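Local coordinates for protein HTH-type transcriptional repressor NemR (Escherichia coli, PDB 4YZE) that represses transcription of the nemRA-gloA operon by binding the NemR box and responds to electrophiles and reactive chlorine species, at residues Gln71-Thr74 / Glu75-Ser79; Ala190-Lys193 / Asn194-Thr198. The protein carries 5 engineered substitutions. All blocks are in the same frame, centred on the assembly; numbering follows the deposited sequence.

Contact 1. Residues Gln71-Thr74 / Glu75-Ser79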
ATOM      1  N   GLN A  71      13.173   4.228  16.402  1.00 50.83           N
ATOM      2  CA  GLN A  71      14.521   4.262  16.959  1.00 57.10           C
ATOM      3  C   GLN A  71      15.509   3.646  15.970  1.00 54.51           C
ATOM      4  O   GLN A  71      16.533   4.260  15.654  1.00 50.71           O
ATOM      5  CB  GLN A  71      14.568   3.535  18.312  1.00 60.23           C
ATOM      6  CG  GLN A  71      15.788   3.858  19.178  1.00 69.90           C
ATOM      7  CD  GLN A  71      15.871   5.333  19.573  1.00 78.51           C
ATOM      8  OE1 GLN A  71      16.596   6.114  18.953  1.00 77.24           O
ATOM      9  NE2 GLN A  71      15.127   5.717  20.611  1.00 81.48           N
ATOM     10  N   ARG A  72      15.196   2.446  15.471  1.00 46.71           N
ATOM     11  CA  ARG A  72      16.029   1.833  14.434  1.00 51.89           C
ATOM     12  C   ARG A  72      16.281   2.804  13.276  1.00 47.39           C
ATOM     13  O   ARG A  72      17.425   3.021  12.873  1.00 51.79           O
ATOM     14  CB  ARG A  72      15.384   0.562  13.889  1.00 57.08           C
ATOM     15  CG  ARG A  72      15.615  -0.683  14.719  1.00 66.34           C
ATOM     16  CD  ARG A  72      15.262  -1.938  13.918  1.00 73.21           C
ATOM     17  NE  ARG A  72      13.848  -1.978  13.541  1.00 75.38           N
ATOM     18  CZ  ARG A  72      12.865  -2.326  14.370  1.00 70.54           C
ATOM     19  NH1 ARG A  72      13.134  -2.651  15.630  1.00 68.31           N
ATOM     20  NH2 ARG A  72      11.608  -2.345  13.948  1.00 62.85           N
ATOM     21  N   LEU A  73      15.206   3.389  12.756  1.00 39.04           N
ATOM     22  CA  LEU A  73      15.283   4.330  11.645  1.00 41.55           C
ATOM     23  C   LEU A  73      16.125   5.562  12.015  1.00 47.22           C
ATOM     24  O   LEU A  73      16.875   6.063  11.185  1.00 47.49           O
ATOM     25  CB  LEU A  73      13.878   4.767  11.234  1.00 46.13           C
ATOM     26  CG  LEU A  73      13.577   5.048   9.755  1.00 52.68           C
ATOM     27  CD1 LEU A  73      12.666   6.251   9.595  1.00 47.64           C
ATOM     28  CD2 LEU A  73      14.826   5.190   8.892  1.00 42.85           C
ATOM     29  N   THR A  74      15.994   6.041  13.253  1.00 44.28           N
ATOM     30  CA  THR A  74      16.780   7.181  13.720  1.00 51.44           C
ATOM     31  C   THR A  74      18.272   6.861  13.676  1.00 54.93           C
ATOM     32  O   THR A  74      19.067   7.655  13.178  1.00 51.03           O
ATOM     33  CB  THR A  74      16.416   7.603  15.157  1.00 55.69           C
ATOM     34  OG1 THR A  74      15.031   7.954  15.228  1.00 55.32           O
ATOM     35  CG2 THR A  74      17.254   8.817  15.571  1.00 60.69           C
ATOM     36  N   GLU A  75      18.644   5.695  14.196  1.00 57.43           N
ATOM     37  CA  GLU A  75      20.037   5.274  14.194  1.00 65.37           C
ATOM     38  C   GLU A  75      20.558   5.149  12.769  1.00 66.20           C
ATOM     39  O   GLU A  75      21.706   5.499  12.489  1.00 49.54           O
ATOM     40  CB  GLU A  75      20.190   3.951  14.946  1.00 70.61           C
ATOM     41  CG  GLU A  75      19.660   4.012  16.375  1.00 80.85           C
ATOM     42  CD  GLU A  75      19.810   2.701  17.129  1.00 90.76           C
ATOM     43  OE1 GLU A  75      18.940   1.811  16.971  1.00 90.07           O
ATOM     44  OE2 GLU A  75      20.795   2.569  17.889  1.00 98.04           O
ATOM     45  N   LEU A  76      19.711   4.659  11.869  1.00 58.41           N
ATOM     46  CA  LEU A  76      20.102   4.490  10.472  1.00 59.06           C
ATOM     47  C   LEU A  76      20.383   5.847   9.826  1.00 56.80           C
ATOM     48  O   LEU A  76      21.396   6.020   9.153  1.00 59.66           O
ATOM     49  CB  LEU A  76      18.996   3.769   9.698  1.00 62.97           C
ATOM     50  CG  LEU A  76      19.308   2.883   8.489  1.00 70.10           C
ATOM     51  CD1 LEU A  76      18.150   2.924   7.506  1.00 66.91           C
ATOM     52  CD2 LEU A  76      20.615   3.251   7.788  1.00 76.93           C
ATOM     53  N   LEU A  77      19.490   6.808  10.042  1.00 53.89           N
ATOM     54  CA  LEU A  77      19.573   8.088   9.346  1.00 55.52           C
ATOM     55  C   LEU A  77      20.475   9.123  10.017  1.00 60.06           C
ATOM     56  O   LEU A  77      21.069   9.959   9.334  1.00 56.31           O
ATOM     57  CB  LEU A  77      18.175   8.671   9.152  1.00 45.03           C
ATOM     58  CG  LEU A  77      17.272   7.810   8.280  1.00 43.89           C
ATOM     59  CD1 LEU A  77      15.925   8.478   8.126  1.00 39.56           C
ATOM     60  CD2 LEU A  77      17.922   7.544   6.918  1.00 37.71           C
ATOM     61  N   GLN A  78      20.564   9.078  11.343  1.00 67.89           N
ATOM     62  CA  GLN A  78      21.279  10.113  12.089  1.00 75.17           C
ATOM     63  C   GLN A  78      22.742   9.778  12.307  1.00 82.27           C
ATOM     64  O   GLN A  78      23.563  10.676  12.507  1.00 87.75           O
ATOM     65  CB  GLN A  78      20.622  10.373  13.445  1.00 76.27           C
ATOM     66  CG  GLN A  78      19.349  11.208  13.403  1.00 77.52           C
ATOM     67  CD  GLN A  78      18.924  11.665  14.792  1.00 85.86           C
ATOM     68  OE1 GLN A  78      19.502  11.252  15.801  1.00 84.75           O
ATOM     69  NE2 GLN A  78      17.911  12.520  14.847  1.00 90.70           N
ATOM     70  N   SER A  79      23.077   8.491  12.273  1.00 78.44           N
ATOM     71  CA  SER A  79      24.443   8.080  12.577  1.00 82.44           C
ATOM     72  C   SER A  79      24.880   6.806  11.861  1.00 83.06           C
ATOM     73  O   SER A  79      25.808   6.129  12.307  1.00 85.81           O
ATOM     74  CB  SER A  79      24.628   7.929  14.088  1.00 85.75           C
ATOM     75  OG  SER A  79      24.415   9.163  14.753  1.00 88.46           O
TER
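L73 and L77 meet one turn apart in the C-terminal part of helix 54-79, a long helix of this TetR-family repressor. The evidence for regular alpha-helix is a run of four i-to-i+4 bonds. E75 N reaches Q71 O at 2.9 Å with an N-H...O angle of 167°; L76 N, L77 N and Q78 N follow the same pattern to the carbonyl oxygens of R72, L73 and T74, with more bent bonds. The bond from Q78 N to T74 O measures 2.8 Å.

The apolar contacts gather on the inward face. L73 CD2 packs against L77 CD1 at 3.6 Å and equally near L77 CG, the two side chains crossing at a slant; L76 CD1 is a looser neighbour, 4.3 Å from L73 CD2. L73 and L77 continue into helix 122-148 through V135, L138 and L139, while L76 touches A90 and Q94 of helix 84-97. With L77 cut back to an alanine, a gap is likely to open beside L73 CD2 and the packing on L139 to weaken.

On the solvent side, E75 holds CG against its own helix, 3.2 Å from Q71 O. T74 lies at the border, touching L138, and divides its branches: OG1 hydrogen-bonds to H70 O, whereas CG2, anti to the backbone N (T74 chi1 -59°, measured to OG1), is carried forward to Q78. These two side chains run alongside each other, and the Q78 amide brings its oxygen to the methyl, with Q78 OE1 3.3 Å from T74 CG2.

Contact 2. Residues Ala190-Lys193 / Asn194-Thr198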
ATOM      1  N   ALA A 190      16.127   1.876  -7.276  1.00 36.21           N
ATOM      2  CA  ALA A 190      16.828   2.453  -8.423  1.00 40.42           C
ATOM      3  C   ALA A 190      16.272   3.843  -8.738  1.00 41.40           C
ATOM      4  O   ALA A 190      17.017   4.737  -9.136  1.00 43.42           O
ATOM      5  CB  ALA A 190      16.743   1.542  -9.635  1.00 40.61           C
ATOM      6  N   HIS A 191      14.968   4.036  -8.535  1.00 39.17           N
ATOM      7  CA  HIS A 191      14.372   5.339  -8.830  1.00 41.15           C
ATOM      8  C   HIS A 191      14.769   6.402  -7.786  1.00 40.00           C
ATOM      9  O   HIS A 191      15.038   7.569  -8.139  1.00 40.48           O
ATOM     10  CB  HIS A 191      12.863   5.212  -9.022  1.00 32.39           C
ATOM     11  CG  HIS A 191      12.133   6.516  -9.122  1.00 43.15           C
ATOM     12  ND1 HIS A 191      11.941   7.176 -10.317  1.00 51.61           N
ATOM     13  CD2 HIS A 191      11.495   7.250  -8.180  1.00 48.99           C
ATOM     14  CE1 HIS A 191      11.241   8.277 -10.103  1.00 49.36           C
ATOM     15  NE2 HIS A 191      10.953   8.344  -8.813  1.00 53.85           N
ATOM     16  N   VAL A 192      14.846   5.996  -6.520  1.00 34.34           N
ATOM     17  CA  VAL A 192      15.335   6.891  -5.472  1.00 40.28           C
ATOM     18  C   VAL A 192      16.777   7.350  -5.746  1.00 42.34           C
ATOM     19  O   VAL A 192      17.112   8.535  -5.553  1.00 42.81           O
ATOM     20  CB  VAL A 192      15.238   6.236  -4.088  1.00 39.80           C
ATOM     21  CG1 VAL A 192      15.873   7.122  -3.025  1.00 29.34           C
ATOM     22  CG2 VAL A 192      13.773   5.939  -3.734  1.00 37.74           C
ATOM     23  N   LYS A 193      17.621   6.416  -6.192  1.00 38.96           N
ATOM     24  CA  LYS A 193      19.010   6.733  -6.550  1.00 45.12           C
ATOM     25  C   LYS A 193      19.088   7.848  -7.571  1.00 43.22           C
ATOM     26  O   LYS A 193      20.023   8.645  -7.558  1.00 42.68           O
ATOM     27  CB  LYS A 193      19.722   5.511  -7.127  1.00 50.33           C
ATOM     28  CG  LYS A 193      20.357   4.601  -6.087  1.00 59.21           C
ATOM     29  CD  LYS A 193      20.982   3.362  -6.737  1.00 60.06           C
ATOM     30  CE  LYS A 193      21.489   2.406  -5.671  1.00 62.36           C
ATOM     31  NZ  LYS A 193      21.833   1.064  -6.224  1.00 67.53           N
ATOM     32  N   ASN A 194      18.108   7.903  -8.463  1.00 45.52           N
ATOM     33  CA  ASN A 194      18.113   8.912  -9.514  1.00 53.25           C
ATOM     34  C   ASN A 194      17.463  10.226  -9.049  1.00 51.81           C
ATOM     35  O   ASN A 194      17.851  11.306  -9.472  1.00 51.52           O
ATOM     36  CB  ASN A 194      17.414   8.363 -10.761  1.00 60.94           C
ATOM     37  CG  ASN A 194      17.666   9.207 -11.993  1.00 77.72           C
ATOM     38  OD1 ASN A 194      16.764   9.884 -12.494  1.00 77.48           O
ATOM     39  ND2 ASN A 194      18.901   9.178 -12.486  1.00 86.29           N
ATOM     40  N   ILE A 195      16.480  10.124  -8.161  1.00 48.50           N
ATOM     41  CA  ILE A 195      15.733  11.292  -7.696  1.00 43.60           C
ATOM     42  C   ILE A 195      16.506  12.057  -6.620  1.00 40.29           C
ATOM     43  O   ILE A 195      16.542  13.289  -6.630  1.00 43.21           O
ATOM     44  CB  ILE A 195      14.335  10.875  -7.167  1.00 59.97           C
ATOM     45  CG1 ILE A 195      13.458  10.412  -8.327  1.00 58.47           C
ATOM     46  CG2 ILE A 195      13.666  12.023  -6.462  1.00 50.17           C
ATOM     47  CD1 ILE A 195      13.475  11.390  -9.500  1.00 58.45           C
ATOM     48  N   ILE A 196      17.085  11.316  -5.675  1.00 41.38           N
ATOM     49  CA  ILE A 196      17.920  11.889  -4.624  1.00 40.45           C
ATOM     50  C   ILE A 196      19.352  11.709  -5.100  1.00 48.48           C
ATOM     51  O   ILE A 196      19.969  10.669  -4.840  1.00 46.04           O
ATOM     52  CB  ILE A 196      17.719  11.168  -3.252  1.00 35.10           C
ATOM     53  CG1 ILE A 196      16.237  11.082  -2.895  1.00 34.62           C
ATOM     54  CG2 ILE A 196      18.511  11.880  -2.140  1.00 38.83           C
ATOM     55  CD1 ILE A 196      15.510  12.426  -2.820  1.00 37.88           C
ATOM     56  N   ALA A 197      19.868  12.710  -5.819  1.00 49.24           N
ATOM     57  CA  ALA A 197      21.138  12.569  -6.536  1.00 46.71           C
ATOM     58  C   ALA A 197      22.317  13.131  -5.773  1.00 52.37           C
ATOM     59  O   ALA A 197      22.168  13.934  -4.855  1.00 52.63           O
ATOM     60  CB  ALA A 197      21.066  13.233  -7.911  1.00 47.11           C
ATOM     61  N   THR A 198      23.506  12.732  -6.198  1.00 55.54           N
ATOM     62  CA  THR A 198      24.710  13.377  -5.726  1.00 57.41           C
ATOM     63  C   THR A 198      24.809  14.705  -6.465  1.00 57.40           C
ATOM     64  O   THR A 198      24.479  14.785  -7.650  1.00 57.06           O
ATOM     65  CB  THR A 198      25.940  12.511  -5.989  1.00 63.71           C
ATOM     66  OG1 THR A 198      26.078  12.304  -7.400  1.00 70.47           O
ATOM     67  CG2 THR A 198      25.773  11.158  -5.307  1.00 56.98           C
TER
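H191 O and V192 O each accept a well-formed backbone bond within residues 190-198, where helix 183-195 ends. I196 N donates to V192 O at 2.8 Å with an N-H...O angle of 165°. I195 N reaches H191 O at 2.9 Å, lying in the carbonyl plane. N194 N is held less well: it divides between A190 O and H191 O in two weak bonds, the shorter being 3.1 Å to H191 O. I196 is the first residue to leave helical backbone angles, yet its N-H still completes the last turn. The carbonyl oxygens of K193 and I196 are both taken up by the guanidinium group of R85, which ties the helix end to helix 84-97.

Around this backbone frame, the I195 side chain lies over one face of the H191 imidazole. CG1 makes a CH-pi contact, 3.6 Å from the ring centroid and 26° off the ring normal, displaced toward the rim; its nearest ring atom is H191 NE2, 3.3 Å from I195 CG1. H191 reaches this position with CG anti to its backbone N (chi1 171°), which swings the ring forward along the helix. NE2 is buried here and has no polar partner in the model. Farther along, V192 and I196 run side by side, pointing the same way, with V192 CG1 4.0 Å from I196 CG1.

V192 also packs on L89 and Y92, and on L165 and L168 of helix 158-179. H191 meets V164 of the second subunit, and I195 meets I195 of that subunit. The helix end thus belongs to a dimer interface involving helices 158-179 and 183-195, consistent with the four-helix bundle by which TetR-family regulators usually dimerise.

In the fold
Contacts 1 and 2 follow in series along the chain and do not touch; their centres lie 20 Å apart and their nearest atoms about 10 Å. Helix 84-97 bridges them: A90, Y91 and Q94 face contact 1, whereas L89 and Y92 face contact 2. Both also receive arginines from its first turn, R87 at L77 O in contact 1 and R85 at the end of contact 2. Their settings differ, since no other chain touches 71-79, whereas 190-198 packs on the second subunit. Contact 1 is also near C108, which plays a central role in the response to reactive chlorine species, the side chain of R72 being about 9 Å from that of C108; contact 2 lies away from it.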